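Local atomic coordinates of Rna-binding protein with serine-rich domain 1 (Homo sapiens, PDB entry 4A8X), a protein that binds RNA and serves as an auxiliary component of the exon junction complex, its RRM domain being required to form the ASAP complex. Residues P4-V16 and I72-W86. Sequence-based numbering, arbitrary orientation.
Sequences PTKVHIGRLTRNV and IDGQEITATAVLAPW
His8 and Thr80 form a hydrogen-bonded antiparallel pair, with His8 N 2.8 Å from Thr80 O. Gly10 and Thr78 pair the same way, so strand 75-82 runs antiparallel along one edge of strand 6-10, a central strand of the RRM sheet. The tight part is apolar. Ile9 CD1 meets Ala79 CB at 3.9 Å, and its CG2 reaches Ile77 CD1. Leu12 CD2 lies against both Ile72 CD1 and Ile77 CG2.

Beyond the strand, Asp73 OD2 is gripped twice: Thr13 OG1 gives to its anti lone pair at 2.7 Å, and Asn15 ND2 reaches its syn side at 2.8 Å. Replacing Asp73 by an alanine is likely to leave Thr13 OG1 and Asn15 ND2 without their shared acceptor, and the two turns less firmly joined. Asp73 OD1 and Asn15 ND2 also hydrogen-bond the backbone of another protein's chain, so this end lies at an interface. Gln75 NE2 donates an N-H to Arg11 O from above the carbonyl plane, and the Gln75 amide stacks on the Arg11 guanidinium, planes 15° apart.

The solvent side is looser. Water 4 bridges His8 and Thr78, and water 6 links Arg11 NE to Glu76 O.

The C-terminal tail closes the far end. A bend at chi3 (-58°) helps carry Lys6 CE and NZ over the Trp86 face. NZ sits 3.9 Å from the six-membered ring centroid, a cation-pi contact, and is hydrogen-bonded to Ala84 O at a short 2.5 Å.

Strand 46-54 flanks strand 6-10 on its other edge. Val7 and Ala79 pack on Leu64 of helix 57-67, whereas Ile9 touches Phe25 of helix 18-26. Ile72 continues the sheet into a strand of another protein's chain.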
loop_
_atom_site.group_PDB
_atom_site.type_symbol
_atom_site.label_atom_id
_atom_site.label_comp_id
_atom_site.label_asym_id
_atom_site.label_seq_id
_atom_site.Cartn_x
_atom_site.Cartn_y
_atom_site.Cartn_z
ATOM N N PRO A 4 -22.447 -6.409 19.652
ATOM C CA PRO A 4 -21.979 -5.133 19.096
ATOM C C PRO A 4 -22.242 -5.029 17.601
ATOM O O PRO A 4 -22.287 -6.062 16.929
ATOM C CB PRO A 4 -20.478 -5.211 19.302
ATOM C CG PRO A 4 -20.159 -6.685 19.241
ATOM C CD PRO A 4 -21.332 -7.337 19.929
ATOM N N THR A 5 -22.360 -3.804 17.094
ATOM C CA THR A 5 -22.448 -3.553 15.646
ATOM C C THR A 5 -21.259 -2.764 15.077
ATOM O O THR A 5 -21.127 -2.625 13.859
ATOM C CB THR A 5 -23.695 -2.743 15.343
ATOM O OG1 THR A 5 -23.684 -1.580 16.163
ATOM C CG2 THR A 5 -24.988 -3.559 15.641
ATOM N N LYS A 6 -20.397 -2.254 15.949
ATOM C CA LYS A 6 -19.277 -1.415 15.519
ATOM C C LYS A 6 -17.974 -2.208 15.554
ATOM O O LYS A 6 -17.720 -2.945 16.505
ATOM C CB LYS A 6 -19.180 -0.190 16.418
ATOM C CG LYS A 6 -18.123 0.841 15.939
ATOM C CD LYS A 6 -17.893 1.956 17.003
ATOM C CE LYS A 6 -19.153 2.700 17.349
ATOM N NZ LYS A 6 -18.939 3.631 18.494
ATOM N N VAL A 7 -17.142 -2.046 14.538
ATOM C CA VAL A 7 -15.859 -2.745 14.482
ATOM C C VAL A 7 -14.688 -1.763 14.232
ATOM O O VAL A 7 -14.848 -0.774 13.493
ATOM C CB VAL A 7 -15.844 -3.838 13.371
ATOM C CG1 VAL A 7 -17.062 -4.818 13.507
ATOM C CG2 VAL A 7 -15.825 -3.223 12.003
ATOM N N HIS A 8 -13.536 -2.040 14.856
ATOM C CA HIS A 8 -12.293 -1.283 14.607
ATOM C C HIS A 8 -11.470 -2.066 13.582
ATOM O O HIS A 8 -11.228 -3.267 13.738
ATOM C CB HIS A 8 -11.498 -1.121 15.914
ATOM C CG HIS A 8 -10.153 -0.474 15.746
ATOM N ND1 HIS A 8 -9.025 -1.188 15.407
ATOM C CD2 HIS A 8 -9.754 0.813 15.899
ATOM C CE1 HIS A 8 -7.980 -0.367 15.369
ATOM N NE2 HIS A 8 -8.396 0.855 15.652
ATOM N N ILE A 9 -11.072 -1.401 12.526
ATOM C CA ILE A 9 -10.188 -1.975 11.517
ATOM C C ILE A 9 -8.789 -1.369 11.651
ATOM O O ILE A 9 -8.640 -0.150 11.599
ATOM C CB ILE A 9 -10.701 -1.660 10.085
ATOM C CG1 ILE A 9 -12.169 -2.053 9.924
ATOM C CG2 ILE A 9 -9.834 -2.331 9.038
ATOM C CD1 ILE A 9 -12.499 -3.498 10.357
ATOM N N GLY A 10 -7.776 -2.223 11.817
ATOM C CA GLY A 10 -6.417 -1.775 12.087
ATOM C C GLY A 10 -5.429 -2.193 11.003
ATOM O O GLY A 10 -5.711 -3.085 10.195
ATOM N N ARG A 11 -4.272 -1.538 11.004
ATOM C CA ARG A 11 -3.170 -1.836 10.077
ATOM C C ARG A 11 -3.499 -1.487 8.616
ATOM O O ARG A 11 -3.102 -2.178 7.691
ATOM C CB ARG A 11 -2.760 -3.311 10.200
ATOM C CG ARG A 11 -2.141 -3.718 11.558
ATOM C CD ARG A 11 -0.710 -3.139 11.765
ATOM N NE ARG A 11 0.272 -3.615 10.770
ATOM C CZ ARG A 11 1.373 -2.950 10.392
ATOM N NH1 ARG A 11 1.668 -1.761 10.916
ATOM N NH2 ARG A 11 2.180 -3.468 9.464
ATOM N N LEU A 12 -4.228 -0.410 8.415
ATOM C CA LEU A 12 -4.550 0.043 7.079
ATOM C C LEU A 12 -3.319 0.733 6.520
ATOM O O LEU A 12 -2.743 1.599 7.205
ATOM C CB LEU A 12 -5.729 1.028 7.128
ATOM C CG LEU A 12 -7.086 0.456 7.579
ATOM C CD1 LEU A 12 -8.224 1.516 7.568
ATOM C CD2 LEU A 12 -7.499 -0.731 6.680
ATOM N N THR A 13 -2.900 0.382 5.303
ATOM C CA THR A 13 -1.808 1.112 4.682
ATOM C C THR A 13 -2.158 2.571 4.392
ATOM O O THR A 13 -3.339 2.959 4.383
ATOM C CB THR A 13 -1.285 0.465 3.398
ATOM O OG1 THR A 13 -2.133 0.806 2.327
ATOM C CG2 THR A 13 -1.157 -1.048 3.540
ATOM N N ARG A 14 -1.112 3.377 4.143
ATOM C CA ARG A 14 -1.278 4.770 3.762
ATOM C C ARG A 14 -1.957 4.974 2.393
ATOM O O ARG A 14 -2.327 6.083 2.039
ATOM C CB ARG A 14 0.104 5.446 3.828
ATOM C CG ARG A 14 0.186 6.918 3.485
ATOM C CD ARG A 14 1.455 7.486 4.156
ATOM N NE ARG A 14 1.290 7.526 5.610
ATOM C CZ ARG A 14 2.282 7.674 6.480
ATOM N NH1 ARG A 14 3.547 7.782 6.069
ATOM N NH2 ARG A 14 2.009 7.711 7.774
ATOM N N ASN A 15 -2.098 3.917 1.586
ATOM C CA ASN A 15 -2.865 4.028 0.345
ATOM C C ASN A 15 -4.399 3.923 0.577
ATOM O O ASN A 15 -5.185 4.275 -0.305
ATOM C CB ASN A 15 -2.509 2.886 -0.647
ATOM C CG ASN A 15 -1.156 3.029 -1.272
ATOM O OD1 ASN A 15 -0.698 4.134 -1.592
ATOM N ND2 ASN A 15 -0.493 1.901 -1.472
ATOM N N VAL A 16 -4.830 3.384 1.721
ATOM C CA VAL A 16 -6.270 3.050 1.889
ATOM C C VAL A 16 -7.114 4.291 2.204
ATOM O O VAL A 16 -6.830 5.006 3.165
ATOM C CB VAL A 16 -6.470 1.964 3.001
ATOM C CG1 VAL A 16 -7.969 1.661 3.214
ATOM C CG2 VAL A 16 -5.706 0.686 2.647
ATOM N N ILE A 72 -5.716 -6.060 3.093
ATOM C CA ILE A 72 -6.091 -4.873 2.328
ATOM C C ILE A 72 -4.809 -4.153 1.862
ATOM O O ILE A 72 -3.913 -3.877 2.676
ATOM C CB ILE A 72 -6.988 -3.903 3.130
ATOM C CG1 ILE A 72 -8.279 -4.580 3.669
ATOM C CG2 ILE A 72 -7.326 -2.654 2.236
ATOM C CD1 ILE A 72 -9.269 -3.623 4.427
ATOM N N ASP A 73 -4.739 -3.891 0.568
ATOM C CA ASP A 73 -3.559 -3.332 -0.098
ATOM C C ASP A 73 -2.257 -4.007 0.301
ATOM O O ASP A 73 -1.281 -3.320 0.662
ATOM C CB ASP A 73 -3.448 -1.819 0.170
ATOM C CG ASP A 73 -2.394 -1.158 -0.681
ATOM O OD1 ASP A 73 -2.163 -1.606 -1.831
ATOM O OD2 ASP A 73 -1.780 -0.178 -0.180
ATOM N N GLY A 74 -2.251 -5.342 0.285
ATOM C CA GLY A 74 -1.042 -6.122 0.444
ATOM C C GLY A 74 -0.586 -6.282 1.870
ATOM O O GLY A 74 0.515 -6.750 2.122
ATOM N N GLN A 75 -1.429 -5.881 2.808
ATOM C CA GLN A 75 -1.092 -5.926 4.214
ATOM C C GLN A 75 -2.206 -6.615 5.016
ATOM O O GLN A 75 -3.399 -6.369 4.810
ATOM C CB GLN A 75 -0.863 -4.492 4.744
ATOM C CG GLN A 75 -0.345 -4.435 6.169
ATOM C CD GLN A 75 0.388 -3.144 6.428
ATOM O OE1 GLN A 75 1.550 -2.980 6.020
ATOM N NE2 GLN A 75 -0.307 -2.184 7.058
ATOM N N GLU A 76 -1.812 -7.487 5.932
ATOM C CA GLU A 76 -2.762 -8.118 6.837
ATOM C C GLU A 76 -3.365 -7.105 7.842
ATOM O O GLU A 76 -2.654 -6.272 8.415
ATOM C CB GLU A 76 -2.120 -9.298 7.535
ATOM C CG GLU A 76 -3.059 -10.051 8.468
ATOM C CD GLU A 76 -2.474 -11.354 9.031
ATOM O OE1 GLU A 76 -1.678 -12.036 8.327
ATOM O OE2 GLU A 76 -2.840 -11.687 10.181
ATOM N N ILE A 77 -4.693 -7.139 8.008
ATOM C CA ILE A 77 -5.390 -6.150 8.864
ATOM C C ILE A 77 -5.988 -6.855 10.087
ATOM O O ILE A 77 -6.068 -8.078 10.130
ATOM C CB ILE A 77 -6.566 -5.427 8.135
ATOM C CG1 ILE A 77 -7.628 -6.445 7.721
ATOM C CG2 ILE A 77 -6.084 -4.624 6.893
ATOM C CD1 ILE A 77 -9.009 -5.835 7.587
ATOM N N THR A 78 -6.346 -6.078 11.088
ATOM C CA THR A 78 -7.042 -6.585 12.281
ATOM C C THR A 78 -8.495 -6.074 12.232
ATOM O O THR A 78 -8.756 -5.009 11.685
ATOM C CB THR A 78 -6.396 -6.086 13.579
ATOM O OG1 THR A 78 -6.413 -4.641 13.631
ATOM C CG2 THR A 78 -4.947 -6.591 13.692
ATOM N N ALA A 79 -9.422 -6.848 12.770
ATOM C CA ALA A 79 -10.820 -6.427 12.864
ATOM C C ALA A 79 -11.346 -6.867 14.223
ATOM O O ALA A 79 -11.232 -8.041 14.592
ATOM C CB ALA A 79 -11.647 -7.019 11.732
ATOM N N THR A 80 -11.851 -5.922 15.008
ATOM C CA THR A 80 -12.259 -6.264 16.366
ATOM C C THR A 80 -13.511 -5.500 16.780
ATOM O O THR A 80 -13.695 -4.331 16.438
ATOM C CB THR A 80 -11.132 -5.979 17.403
ATOM O OG1 THR A 80 -11.194 -4.616 17.777
ATOM C CG2 THR A 80 -9.761 -6.230 16.826
ATOM N N ALA A 81 -14.364 -6.150 17.552
ATOM C CA ALA A 81 -15.607 -5.521 17.990
ATOM C C ALA A 81 -15.322 -4.410 18.960
ATOM O O ALA A 81 -14.401 -4.481 19.780
ATOM C CB ALA A 81 -16.543 -6.553 18.666
ATOM N N VAL A 82 -16.150 -3.390 18.913
ATOM C CA VAL A 82 -15.984 -2.246 19.784
ATOM C C VAL A 82 -17.281 -1.839 20.428
ATOM O O VAL A 82 -18.297 -1.666 19.755
ATOM C CB VAL A 82 -15.471 -1.038 18.971
ATOM C CG1 VAL A 82 -15.591 0.278 19.796
ATOM C CG2 VAL A 82 -14.057 -1.313 18.526
ATOM N N LEU A 83 -17.243 -1.676 21.748
ATOM C CA LEU A 83 -18.377 -1.181 22.499
ATOM C C LEU A 83 -17.977 0.154 23.128
ATOM O O LEU A 83 -17.417 0.189 24.229
ATOM C CB LEU A 83 -18.778 -2.179 23.599
ATOM C CG LEU A 83 -19.420 -3.505 23.187
ATOM C CD1 LEU A 83 -19.481 -4.456 24.361
ATOM C CD2 LEU A 83 -20.819 -3.299 22.641
ATOM N N ALA A 84 -18.283 1.252 22.447
ATOM C CA ALA A 84 -18.029 2.582 23.010
ATOM C C ALA A 84 -18.799 3.635 22.210
ATOM O O ALA A 84 -19.002 3.469 21.029
ATOM C CB ALA A 84 -16.554 2.882 22.972
ATOM N N PRO A 85 -19.246 4.711 22.867
ATOM C CA PRO A 85 -19.931 5.767 22.118
ATOM C C PRO A 85 -18.909 6.441 21.203
ATOM O O PRO A 85 -17.712 6.271 21.445
ATOM C CB PRO A 85 -20.408 6.730 23.204
ATOM C CG PRO A 85 -20.242 6.002 24.494
ATOM C CD PRO A 85 -19.135 5.022 24.286
ATOM N N TRP A 86 -19.346 7.183 20.191
ATOM C CA TRP A 86 -18.387 7.881 19.331
ATOM C C TRP A 86 -17.547 8.864 20.141
ATOM O O TRP A 86 -18.043 9.426 21.097
ATOM C CB TRP A 86 -19.124 8.623 18.254
ATOM C CG TRP A 86 -19.796 7.690 17.346
ATOM C CD1 TRP A 86 -21.133 7.437 17.273
ATOM C CD2 TRP A 86 -19.166 6.847 16.386
ATOM N NE1 TRP A 86 -21.380 6.501 16.299
ATOM C CE2 TRP A 86 -20.191 6.123 15.734
ATOM C CE3 TRP A 86 -17.839 6.647 15.993
ATOM C CZ2 TRP A 86 -19.932 5.208 14.730
ATOM C CZ3 TRP A 86 -17.583 5.736 14.991
ATOM C CH2 TRP A 86 -18.626 5.033 14.364
HETATM O O HOH W 1 -20.961 -2.257 18.791
HETATM O O HOH W 2 -19.648 0.775 19.930
HETATM O O HOH W 3 -16.407 4.928 18.601
HETATM O O HOH W 4 -8.773 -3.956 15.010
HETATM O O HOH W 5 -4.088 -2.273 5.075
HETATM O O HOH W 6 -0.331 -6.235 9.612
#